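PDB 5CWD: designed helical repeat protein from Synthetic construct, which has no known biological activity, having been designed de novo as a compact stack of disulfide-bridged two-helix repeats to explore repeat-protein architectures. Local coordinates for residues C53-R58 with F94-R100; A60-E66 with E109-I113; A114-L119 with A132-F136; F136-K141 with A156-C160. The contacts are given in a common frame with arbitrary orientation. Numbering follows the deposited sequence.

Interaction 1 of 4, residues C53-R58 with F94-R100; sequences CEAAAR and FCEAAAR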
loop_
_atom_site.group_PDB
_atom_site.type_symbol
_atom_site.label_atom_id
_atom_site.label_comp_id
_atom_site.label_asym_id
_atom_site.label_seq_id
_atom_site.Cartn_x
_atom_site.Cartn_y
_atom_site.Cartn_z
ATOM N N CYS A 53 5.201 3.016 -3.154
ATOM C CA CYS A 53 4.406 1.948 -2.555
ATOM C C CYS A 53 3.124 2.479 -1.933
ATOM O O CYS A 53 2.055 1.889 -2.100
ATOM C CB CYS A 53 5.217 1.206 -1.497
ATOM S SG CYS A 53 6.464 0.108 -2.182
ATOM N N GLU A 54 3.232 3.584 -1.203
ATOM C CA GLU A 54 2.052 4.198 -0.607
ATOM C C GLU A 54 1.070 4.648 -1.691
ATOM O O GLU A 54 -0.137 4.392 -1.594
ATOM C CB GLU A 54 2.452 5.375 0.283
ATOM C CG GLU A 54 3.242 4.960 1.516
ATOM C CD GLU A 54 3.521 6.113 2.458
ATOM O OE1 GLU A 54 3.318 7.278 2.054
ATOM O OE2 GLU A 54 3.941 5.852 3.606
ATOM N N ALA A 55 1.584 5.304 -2.728
ATOM C CA ALA A 55 0.749 5.698 -3.860
ATOM C C ALA A 55 0.104 4.475 -4.511
ATOM O O ALA A 55 -1.074 4.494 -4.870
ATOM C CB ALA A 55 1.566 6.466 -4.878
ATOM N N ALA A 56 0.891 3.412 -4.650
ATOM C CA ALA A 56 0.426 2.173 -5.263
ATOM C C ALA A 56 -0.708 1.555 -4.457
ATOM O O ALA A 56 -1.712 1.115 -5.018
ATOM C CB ALA A 56 1.579 1.189 -5.394
ATOM N N ALA A 57 -0.541 1.516 -3.141
ATOM C CA ALA A 57 -1.594 1.029 -2.259
ATOM C C ALA A 57 -2.833 1.906 -2.392
ATOM O O ALA A 57 -3.952 1.402 -2.509
ATOM C CB ALA A 57 -1.115 1.001 -0.821
ATOM N N ARG A 58 -2.623 3.219 -2.373
ATOM C CA ARG A 58 -3.714 4.170 -2.562
ATOM C C ARG A 58 -4.491 3.860 -3.839
ATOM O O ARG A 58 -5.720 3.779 -3.827
ATOM C CB ARG A 58 -3.174 5.598 -2.615
ATOM C CG ARG A 58 -3.837 6.543 -1.632
ATOM C CD ARG A 58 -3.236 7.937 -1.711
ATOM N NE ARG A 58 -1.785 7.918 -1.542
ATOM C CZ ARG A 58 -1.168 7.698 -0.384
ATOM N NH1 ARG A 58 -1.870 7.467 0.718
ATOM N NH2 ARG A 58 0.157 7.702 -0.329
ATOM N N PHE A 94 3.049 -0.035 2.496
ATOM C CA PHE A 94 1.940 -0.372 1.614
ATOM C C PHE A 94 0.678 -0.673 2.415
ATOM O O PHE A 94 -0.385 -0.105 2.152
ATOM C CB PHE A 94 2.307 -1.574 0.743
ATOM C CG PHE A 94 1.350 -1.822 -0.392
ATOM C CD1 PHE A 94 0.079 -2.319 -0.155
ATOM C CD2 PHE A 94 1.730 -1.570 -1.700
ATOM C CE1 PHE A 94 -0.791 -2.552 -1.198
ATOM C CE2 PHE A 94 0.860 -1.800 -2.747
ATOM C CZ PHE A 94 -0.401 -2.292 -2.496
ATOM N N CYS A 95 0.801 -1.572 3.388
ATOM C CA CYS A 95 -0.333 -1.960 4.222
ATOM C C CYS A 95 -0.932 -0.773 4.965
ATOM O O CYS A 95 -2.145 -0.561 4.930
ATOM C CB CYS A 95 0.085 -3.031 5.227
ATOM S SG CYS A 95 0.397 -4.645 4.487
ATOM N N GLU A 96 -0.084 -0.005 5.642
ATOM C CA GLU A 96 -0.551 1.165 6.379
ATOM C C GLU A 96 -1.271 2.153 5.455
ATOM O O GLU A 96 -2.396 2.579 5.744
ATOM C CB GLU A 96 0.622 1.843 7.090
ATOM C CG GLU A 96 1.207 1.005 8.227
ATOM C CD GLU A 96 2.472 1.603 8.822
ATOM O OE1 GLU A 96 2.990 2.597 8.269
ATOM O OE2 GLU A 96 2.949 1.072 9.849
ATOM N N ALA A 97 -0.633 2.502 4.340
ATOM C CA ALA A 97 -1.240 3.413 3.371
ATOM C C ALA A 97 -2.564 2.855 2.855
ATOM O O ALA A 97 -3.539 3.590 2.679
ATOM C CB ALA A 97 -0.289 3.666 2.217
ATOM N N ALA A 98 -2.591 1.547 2.617
ATOM C CA ALA A 98 -3.803 0.876 2.166
ATOM C C ALA A 98 -4.908 0.995 3.207
ATOM O O ALA A 98 -6.056 1.278 2.874
ATOM C CB ALA A 98 -3.517 -0.584 1.869
ATOM N N ALA A 99 -4.554 0.771 4.467
ATOM C CA ALA A 99 -5.516 0.871 5.553
ATOM C C ALA A 99 -6.048 2.290 5.649
ATOM O O ALA A 99 -7.248 2.500 5.816
ATOM C CB ALA A 99 -4.884 0.454 6.866
ATOM N N ARG A 100 -5.149 3.264 5.547
ATOM C CA ARG A 100 -5.552 4.665 5.600
ATOM C C ARG A 100 -6.506 5.005 4.463
ATOM O O ARG A 100 -7.573 5.575 4.692
ATOM C CB ARG A 100 -4.328 5.579 5.553
ATOM C CG ARG A 100 -3.556 5.615 6.864
ATOM C CD ARG A 100 -2.520 6.723 6.884
ATOM N NE ARG A 100 -1.333 6.383 6.103
ATOM C CZ ARG A 100 -0.306 5.676 6.565
ATOM N NH1 ARG A 100 -0.307 5.215 7.812
ATOM N NH2 ARG A 100 0.728 5.424 5.774
#
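A methyl group sits almost squarely on an aromatic ring here: A57 CB lies 3.5 Å from the centroid of the F94 ring, only 9° off its normal, a CH-pi contact. The same methyl comes within 3.3 Å of F94 O and 3.9 Å of A98 CB, so A57, the residue of 53-58 most covered here, sits between the F94 ring and the backbone of helix 87-105. The helices run in the same general direction, crossing at -39° with axes 7.9 Å apart, a close approach permitted by alanine on both sides; A57 CA and A98 CA are 4.9 Å apart. E54 packs its CB 3.8 Å from A97 CB and sends its carboxylate into a loose salt-bridge network: E54 OE2 to R100 NH2 and, within its own helix, E54 OE1 to R58 NH2, at 3.9 and 4.0 Å, both long. These helices, 45-63 and 87-105, are equivalent in successive repeats. Helix 4-20 covers A55 and A56, helix 129-147 covers A99, and A117 and V121 of helix 108-125 touch F94.

Interaction 2 of 4, residues A60-E66 with E109-I113; sequences AAESNDE and EVAKI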
loop_
_atom_site.group_PDB
_atom_site.type_symbol
_atom_site.label_atom_id
_atom_site.label_comp_id
_atom_site.label_asym_id
_atom_site.label_seq_id
_atom_site.Cartn_x
_atom_site.Cartn_y
_atom_site.Cartn_z
ATOM N N ALA A 60 -4.471 0.996 -5.690
ATOM C CA ALA A 60 -5.091 -0.319 -5.573
ATOM C C ALA A 60 -6.356 -0.252 -4.730
ATOM O O ALA A 60 -7.323 -0.969 -4.989
ATOM C CB ALA A 60 -4.117 -1.309 -4.977
ATOM N N ALA A 61 -6.348 0.607 -3.717
ATOM C CA ALA A 61 -7.540 0.820 -2.907
ATOM C C ALA A 61 -8.629 1.510 -3.722
ATOM O O ALA A 61 -9.738 0.991 -3.855
ATOM C CB ALA A 61 -7.206 1.638 -1.669
ATOM N N GLU A 62 -8.307 2.677 -4.272
ATOM C CA GLU A 62 -9.289 3.468 -5.010
ATOM C C GLU A 62 -9.773 2.770 -6.282
ATOM O O GLU A 62 -10.831 3.110 -6.813
ATOM C CB GLU A 62 -8.707 4.838 -5.360
ATOM C CG GLU A 62 -8.449 5.713 -4.144
ATOM C CD GLU A 62 -7.798 7.036 -4.499
ATOM O OE1 GLU A 62 -7.986 7.509 -5.641
ATOM O OE2 GLU A 62 -7.092 7.600 -3.636
ATOM N N SER A 63 -9.003 1.800 -6.768
ATOM C CA SER A 63 -9.389 1.053 -7.961
ATOM C C SER A 63 -10.573 0.149 -7.661
ATOM O O SER A 63 -11.466 -0.022 -8.491
ATOM C CB SER A 63 -8.225 0.212 -8.482
ATOM O OG SER A 63 -8.127 -1.003 -7.760
ATOM N N ASN A 64 -10.557 -0.435 -6.467
ATOM C CA ASN A 64 -11.616 -1.329 -6.016
ATOM C C ASN A 64 -11.650 -2.629 -6.820
ATOM O O ASN A 64 -12.704 -3.251 -6.961
ATOM C CB ASN A 64 -12.975 -0.625 -6.095
ATOM C CG ASN A 64 -14.028 -1.290 -5.234
ATOM O OD1 ASN A 64 -13.736 -1.782 -4.144
ATOM N ND2 ASN A 64 -15.260 -1.316 -5.724
ATOM N N ASP A 65 -10.493 -3.033 -7.341
ATOM C CA ASP A 65 -10.367 -4.301 -8.059
ATOM C C ASP A 65 -9.350 -5.201 -7.367
ATOM O O ASP A 65 -8.386 -4.717 -6.774
ATOM C CB ASP A 65 -9.957 -4.063 -9.513
ATOM C CG ASP A 65 -9.858 -5.354 -10.309
ATOM O OD1 ASP A 65 -8.770 -5.969 -10.314
ATOM O OD2 ASP A 65 -10.869 -5.754 -10.925
ATOM N N GLU A 66 -9.563 -6.510 -7.457
ATOM C CA GLU A 66 -8.754 -7.472 -6.714
ATOM C C GLU A 66 -7.418 -7.787 -7.381
ATOM O O GLU A 66 -6.489 -8.255 -6.721
ATOM C CB GLU A 66 -9.537 -8.772 -6.514
ATOM C CG GLU A 66 -10.769 -8.618 -5.635
ATOM C CD GLU A 66 -11.329 -9.947 -5.177
ATOM O OE1 GLU A 66 -10.828 -10.995 -5.638
ATOM O OE2 GLU A 66 -12.265 -9.944 -4.349
ATOM N N GLU A 109 -16.140 -2.762 0.860
ATOM C CA GLU A 109 -15.553 -3.380 -0.322
ATOM C C GLU A 109 -14.092 -2.971 -0.411
ATOM O O GLU A 109 -13.193 -3.813 -0.413
ATOM C CB GLU A 109 -16.293 -2.958 -1.588
ATOM C CG GLU A 109 -17.792 -3.171 -1.548
ATOM C CD GLU A 109 -18.466 -2.692 -2.816
ATOM O OE1 GLU A 109 -17.748 -2.381 -3.789
ATOM O OE2 GLU A 109 -19.713 -2.623 -2.839
ATOM N N VAL A 110 -13.874 -1.661 -0.467
ATOM C CA VAL A 110 -12.536 -1.095 -0.512
ATOM C C VAL A 110 -11.699 -1.638 0.639
ATOM O O VAL A 110 -10.505 -1.879 0.481
ATOM C CB VAL A 110 -12.579 0.451 -0.444
ATOM C CG1 VAL A 110 -11.173 1.041 -0.424
ATOM C CG2 VAL A 110 -13.366 1.014 -1.618
ATOM N N ALA A 111 -12.333 -1.839 1.791
ATOM C CA ALA A 111 -11.638 -2.356 2.968
ATOM C C ALA A 111 -11.166 -3.789 2.737
ATOM O O ALA A 111 -10.026 -4.135 3.055
ATOM C CB ALA A 111 -12.537 -2.287 4.191
ATOM N N LYS A 112 -12.047 -4.620 2.188
ATOM C CA LYS A 112 -11.686 -5.989 1.842
ATOM C C LYS A 112 -10.555 -5.990 0.819
ATOM O O LYS A 112 -9.577 -6.732 0.959
ATOM C CB LYS A 112 -12.898 -6.745 1.299
ATOM C CG LYS A 112 -12.603 -8.174 0.874
ATOM C CD LYS A 112 -13.868 -8.891 0.445
ATOM C CE LYS A 112 -13.565 -10.290 -0.060
ATOM N NZ LYS A 112 -14.801 -11.002 -0.484
ATOM N N ILE A 113 -10.698 -5.151 -0.204
ATOM C CA ILE A 113 -9.657 -4.984 -1.216
ATOM C C ILE A 113 -8.330 -4.623 -0.553
ATOM O O ILE A 113 -7.292 -5.212 -0.857
ATOM C CB ILE A 113 -10.031 -3.886 -2.250
ATOM C CG1 ILE A 113 -11.313 -4.256 -3.006
ATOM C CG2 ILE A 113 -8.887 -3.642 -3.239
ATOM C CD1 ILE A 113 -11.222 -5.515 -3.852
#
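This inter-repeat contact of the helical repeat fold sets the turn after helix 45-63 against the start of helix 108-125. A60 and A61 offer carbonyls to aliphatic side chains: A60 O is 3.6 Å from I113 CG2, and A61 O is 3.7 Å from V110 CG1. S63 shapes the helix end, its OG donating to A60 O (2.9 Å) and accepting from D65 N (3.1 Å) in an ST turn. N64 then leaves the helix with positive phi, and its side chain reaches across, OD1 lying 3.6 Å from I113 CG1 and ND2 forming a weak hydrogen bond with E109. D65 points its CA-to-CB bond away from the contact and N-caps the next helix, its OD1 accepting from E67 N and V68 N, while its carbonyl O stays 3.7 Å from I113 CG2. I113, the most extensively covered residue of the contact, is thus flanked by A60, N64, D65 and E66, with E66 CG 3.6 Å from I113 CD1.

Interaction 3 of 4, residues A114-L119 with A132-F136; sequences AAKACL and AARSF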
loop_
_atom_site.group_PDB
_atom_site.type_symbol
_atom_site.label_atom_id
_atom_site.label_comp_id
_atom_site.label_asym_id
_atom_site.label_seq_id
_atom_site.Cartn_x
_atom_site.Cartn_y
_atom_site.Cartn_z
ATOM N N ALA A 114 -8.377 -3.655 0.359
ATOM C CA ALA A 114 -7.180 -3.173 1.039
ATOM C C ALA A 114 -6.542 -4.283 1.860
ATOM O O ALA A 114 -5.334 -4.498 1.791
ATOM C CB ALA A 114 -7.516 -1.984 1.928
ATOM N N ALA A 115 -7.360 -4.984 2.636
ATOM C CA ALA A 115 -6.879 -6.090 3.450
ATOM C C ALA A 115 -6.196 -7.141 2.580
ATOM O O ALA A 115 -5.039 -7.518 2.819
ATOM C CB ALA A 115 -8.026 -6.708 4.223
ATOM N N LYS A 116 -6.921 -7.602 1.564
ATOM C CA LYS A 116 -6.402 -8.613 0.654
ATOM C C LYS A 116 -5.082 -8.136 0.060
ATOM O O LYS A 116 -4.088 -8.867 0.049
ATOM C CB LYS A 116 -7.417 -8.912 -0.454
ATOM C CG LYS A 116 -7.539 -10.390 -0.812
ATOM C CD LYS A 116 -8.553 -10.620 -1.933
ATOM C CE LYS A 116 -10.000 -10.486 -1.452
ATOM N NZ LYS A 116 -10.473 -11.690 -0.707
ATOM N N ALA A 117 -5.077 -6.892 -0.410
ATOM C CA ALA A 117 -3.889 -6.290 -0.998
ATOM C C ALA A 117 -2.712 -6.346 -0.035
ATOM O O ALA A 117 -1.683 -6.956 -0.332
ATOM C CB ALA A 117 -4.175 -4.856 -1.397
ATOM N N CYS A 118 -2.877 -5.710 1.120
ATOM C CA CYS A 118 -1.858 -5.706 2.161
ATOM C C CYS A 118 -1.310 -7.103 2.419
ATOM O O CYS A 118 -0.103 -7.337 2.317
ATOM C CB CYS A 118 -2.431 -5.130 3.455
ATOM S SG CYS A 118 -1.418 -5.461 4.905
ATOM N N LEU A 119 -2.208 -8.032 2.732
ATOM C CA LEU A 119 -1.791 -9.392 3.048
ATOM C C LEU A 119 -1.085 -10.053 1.867
ATOM O O LEU A 119 -0.177 -10.864 2.059
ATOM C CB LEU A 119 -2.993 -10.227 3.484
ATOM C CG LEU A 119 -3.515 -9.911 4.886
ATOM C CD1 LEU A 119 -4.891 -10.519 5.101
ATOM C CD2 LEU A 119 -2.543 -10.408 5.951
ATOM N N ALA A 132 1.470 -8.122 9.349
ATOM C CA ALA A 132 0.838 -7.327 8.305
ATOM C C ALA A 132 -0.569 -6.923 8.720
ATOM O O ALA A 132 -0.933 -5.744 8.681
ATOM C CB ALA A 132 0.800 -8.101 7.008
ATOM N N ALA A 133 -1.355 -7.916 9.120
ATOM C CA ALA A 133 -2.718 -7.684 9.577
ATOM C C ALA A 133 -2.743 -6.683 10.728
ATOM O O ALA A 133 -3.554 -5.751 10.748
ATOM C CB ALA A 133 -3.351 -8.990 10.003
ATOM N N ARG A 134 -1.839 -6.890 11.679
ATOM C CA ARG A 134 -1.739 -6.042 12.860
ATOM C C ARG A 134 -1.391 -4.610 12.464
ATOM O O ARG A 134 -1.972 -3.654 12.979
ATOM C CB ARG A 134 -0.691 -6.608 13.817
ATOM C CG ARG A 134 -0.759 -6.068 15.232
ATOM C CD ARG A 134 0.234 -6.793 16.123
ATOM N NE ARG A 134 0.581 -6.025 17.315
ATOM C CZ ARG A 134 1.587 -6.324 18.131
ATOM N NH1 ARG A 134 2.356 -7.379 17.889
ATOM N NH2 ARG A 134 1.831 -5.566 19.193
ATOM N N SER A 135 -0.441 -4.472 11.542
ATOM C CA SER A 135 -0.065 -3.166 11.017
ATOM C C SER A 135 -1.265 -2.481 10.378
ATOM O O SER A 135 -1.542 -1.310 10.649
ATOM C CB SER A 135 1.064 -3.299 9.993
ATOM O OG SER A 135 2.203 -3.920 10.564
ATOM N N PHE A 136 -1.966 -3.222 9.523
ATOM C CA PHE A 136 -3.172 -2.724 8.865
ATOM C C PHE A 136 -4.192 -2.214 9.881
ATOM O O PHE A 136 -4.576 -1.030 9.870
ATOM C CB PHE A 136 -3.791 -3.834 8.015
ATOM C CG PHE A 136 -4.848 -3.360 7.055
ATOM C CD1 PHE A 136 -6.112 -3.013 7.502
ATOM C CD2 PHE A 136 -4.581 -3.283 5.696
ATOM C CE1 PHE A 136 -7.088 -2.593 6.615
ATOM C CE2 PHE A 136 -5.553 -2.859 4.805
ATOM C CZ PHE A 136 -6.807 -2.515 5.266
#
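A phenylalanine packed on small residues joins one repeat to the next: F136, near the middle of helix 129-147, rests against an alanine-rich face of helix 108-125. The ring reaches the backbone as well as methyl groups. F136 CE2 lies 3.4 Å from A114 C and 3.5 Å from A115 N, while F136 CZ is 3.5 Å from A114 CB. C118 meets the ring at its edge, with C118 CB 3.6 Å from F136 CD2 and C118 SG 5.2 Å from the ring centroid, 77° off the normal, a Cys sulfur-aromatic contact. One turn earlier on helix 129-147, A132 CB touches C118 SG at 4.0 Å and L119 CD2 at 4.2 Å; L119 CD2 also lies 4.4 Å from A133 CB. No hydrogen bond crosses, so the contact depends on apolar fit. The segments run obliquely antiparallel at 136°, their axes 9.8 Å apart, a gap spanned by the large side chains of F136 and L119. C118 is also tied covalently to C95 of helix 87-105, so the sulfur that packs beside the F136 ring belongs to the disulfide of the preceding repeat. Around the contact, helix 150-167 lays V163 against A115, A133 and F136, helix 87-105 meets A114 through A102 and F136 through A99, and A69 of helix 66-83 touches A117.

Interaction 4 of 4, residues F136-K141 with A156-C160; sequences FCEAAK and AKKAC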
loop_
_atom_site.group_PDB
_atom_site.type_symbol
_atom_site.label_atom_id
_atom_site.label_comp_id
_atom_site.label_asym_id
_atom_site.label_seq_id
_atom_site.Cartn_x
_atom_site.Cartn_y
_atom_site.Cartn_z
ATOM N N PHE A 136 -1.966 -3.222 9.523
ATOM C CA PHE A 136 -3.172 -2.724 8.865
ATOM C C PHE A 136 -4.192 -2.214 9.881
ATOM O O PHE A 136 -4.576 -1.030 9.870
ATOM C CB PHE A 136 -3.791 -3.834 8.015
ATOM C CG PHE A 136 -4.848 -3.360 7.055
ATOM C CD1 PHE A 136 -6.112 -3.013 7.502
ATOM C CD2 PHE A 136 -4.581 -3.283 5.696
ATOM C CE1 PHE A 136 -7.088 -2.593 6.615
ATOM C CE2 PHE A 136 -5.553 -2.859 4.805
ATOM C CZ PHE A 136 -6.807 -2.515 5.266
ATOM N N CYS A 137 -4.623 -3.113 10.760
ATOM C CA CYS A 137 -5.628 -2.776 11.754
ATOM C C CYS A 137 -5.179 -1.574 12.579
ATOM O O CYS A 137 -5.911 -0.590 12.716
ATOM C CB CYS A 137 -5.906 -3.970 12.666
ATOM S SG CYS A 137 -7.320 -3.739 13.770
ATOM N N GLU A 138 -3.961 -1.645 13.103
ATOM C CA GLU A 138 -3.456 -0.589 13.967
ATOM C C GLU A 138 -3.364 0.731 13.209
ATOM O O GLU A 138 -3.606 1.793 13.778
ATOM C CB GLU A 138 -2.092 -0.968 14.543
ATOM C CG GLU A 138 -1.636 -0.087 15.707
ATOM C CD GLU A 138 -2.469 -0.279 16.968
ATOM O OE1 GLU A 138 -3.384 -1.131 16.966
ATOM O OE2 GLU A 138 -2.202 0.423 17.967
ATOM N N ALA A 139 -3.021 0.667 11.925
ATOM C CA ALA A 139 -2.993 1.864 11.093
ATOM C C ALA A 139 -4.389 2.463 10.996
ATOM O O ALA A 139 -4.576 3.671 11.180
ATOM C CB ALA A 139 -2.457 1.546 9.709
ATOM N N ALA A 140 -5.367 1.610 10.706
ATOM C CA ALA A 140 -6.759 2.049 10.678
ATOM C C ALA A 140 -7.166 2.720 11.994
ATOM O O ALA A 140 -7.676 3.849 11.998
ATOM C CB ALA A 140 -7.670 0.878 10.385
ATOM N N LYS A 141 -6.937 2.027 13.106
ATOM C CA LYS A 141 -7.295 2.566 14.416
ATOM C C LYS A 141 -6.559 3.879 14.682
ATOM O O LYS A 141 -7.123 4.818 15.252
ATOM C CB LYS A 141 -6.980 1.557 15.524
ATOM C CG LYS A 141 -7.429 0.129 15.230
ATOM C CD LYS A 141 -8.133 -0.513 16.419
ATOM C CE LYS A 141 -9.546 0.022 16.616
ATOM N NZ LYS A 141 -10.477 -1.060 17.043
ATOM N N ALA A 156 -12.922 1.791 10.473
ATOM C CA ALA A 156 -11.680 1.231 10.991
ATOM C C ALA A 156 -11.917 -0.160 11.582
ATOM O O ALA A 156 -11.204 -1.119 11.257
ATOM C CB ALA A 156 -11.077 2.153 12.033
ATOM N N LYS A 157 -12.923 -0.269 12.444
ATOM C CA LYS A 157 -13.268 -1.551 13.050
ATOM C C LYS A 157 -13.733 -2.558 11.998
ATOM O O LYS A 157 -13.383 -3.739 12.064
ATOM C CB LYS A 157 -14.341 -1.358 14.121
ATOM C CG LYS A 157 -13.799 -0.720 15.396
ATOM C CD LYS A 157 -14.892 -0.421 16.409
ATOM C CE LYS A 157 -14.297 0.126 17.701
ATOM N NZ LYS A 157 -15.337 0.456 18.716
ATOM N N LYS A 158 -14.509 -2.091 11.024
ATOM C CA LYS A 158 -14.923 -2.947 9.917
ATOM C C LYS A 158 -13.702 -3.478 9.175
ATOM O O LYS A 158 -13.621 -4.665 8.847
ATOM C CB LYS A 158 -15.829 -2.187 8.949
ATOM C CG LYS A 158 -17.185 -1.806 9.522
ATOM C CD LYS A 158 -17.961 -0.927 8.549
ATOM C CE LYS A 158 -19.264 -0.428 9.152
ATOM N NZ LYS A 158 -19.898 0.618 8.301
ATOM N N ALA A 159 -12.755 -2.587 8.914
ATOM C CA ALA A 159 -11.528 -2.957 8.225
ATOM C C ALA A 159 -10.760 -4.001 9.031
ATOM O O ALA A 159 -10.316 -5.020 8.491
ATOM C CB ALA A 159 -10.672 -1.733 7.984
ATOM N N CYS A 160 -10.610 -3.746 10.328
ATOM C CA CYS A 160 -9.980 -4.713 11.220
ATOM C C CYS A 160 -10.667 -6.076 11.146
ATOM O O CYS A 160 -10.002 -7.102 11.008
ATOM C CB CYS A 160 -9.997 -4.202 12.658
ATOM S SG CYS A 160 -8.916 -2.793 12.941
#
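The two segments are almost exactly antiparallel, 176° between their N-to-C directions, with axes 8.7 Å apart. Two backbone pairs set the register: C137 CA and C160 CA at 4.8 Å, and A140 CA and A156 CA at 5.0 Å. The first pair is joined covalently. C137 SG and C160 SG are bonded at 2.0 Å with a chi3 of 103°, C137 using the t rotamer and C160 the m rotamer to bring the sulfurs together. This disulfide fastens the two helices of the last repeat, as C53-C76 and C95-C118 do in the repeats before it. One turn along, A140 CB meets A156 CB at 4.0 Å, and A156 CB is 3.8 Å from A140 O; small methyls let the backbones come this close. K141 lays its aliphatic chain beside the bridge, K141 CG 4.0 Å from C160 SG, before its ammonium pairs with E173 near the C-terminus. At the inner side the F136 ring presents its edge to A159, with F136 CE1 3.9 Å from A159 CB. That ring continues inward to A114 and C118 of helix 108-125 and to A99 of helix 87-105, while A139 packs on E96 and A99 of helix 87-105.

Overall arrangement
Interactions 1 and 2 both start from helix 45-63, about 11 Å apart between centres, and reach successive helices of the following repeat, 87-105 and 108-125; their segments alternate along the chain. Interactions 3 and 4 follow further along, about 9 Å apart between centres, overlapping at F136 of helix 129-147. Interaction 1 lies near the centre of the chain and interaction 4 about 14 Å from it, toward the C-terminal end. The C95-C118 disulfide connects interaction 1 to interaction 3, and A99 CB packs 3.4 Å from F136 O. Interactions 1, 2 and 3 join one repeat to the next, whereas interaction 4 holds together the two helices of the last repeat; together they form one continuous all-helical core.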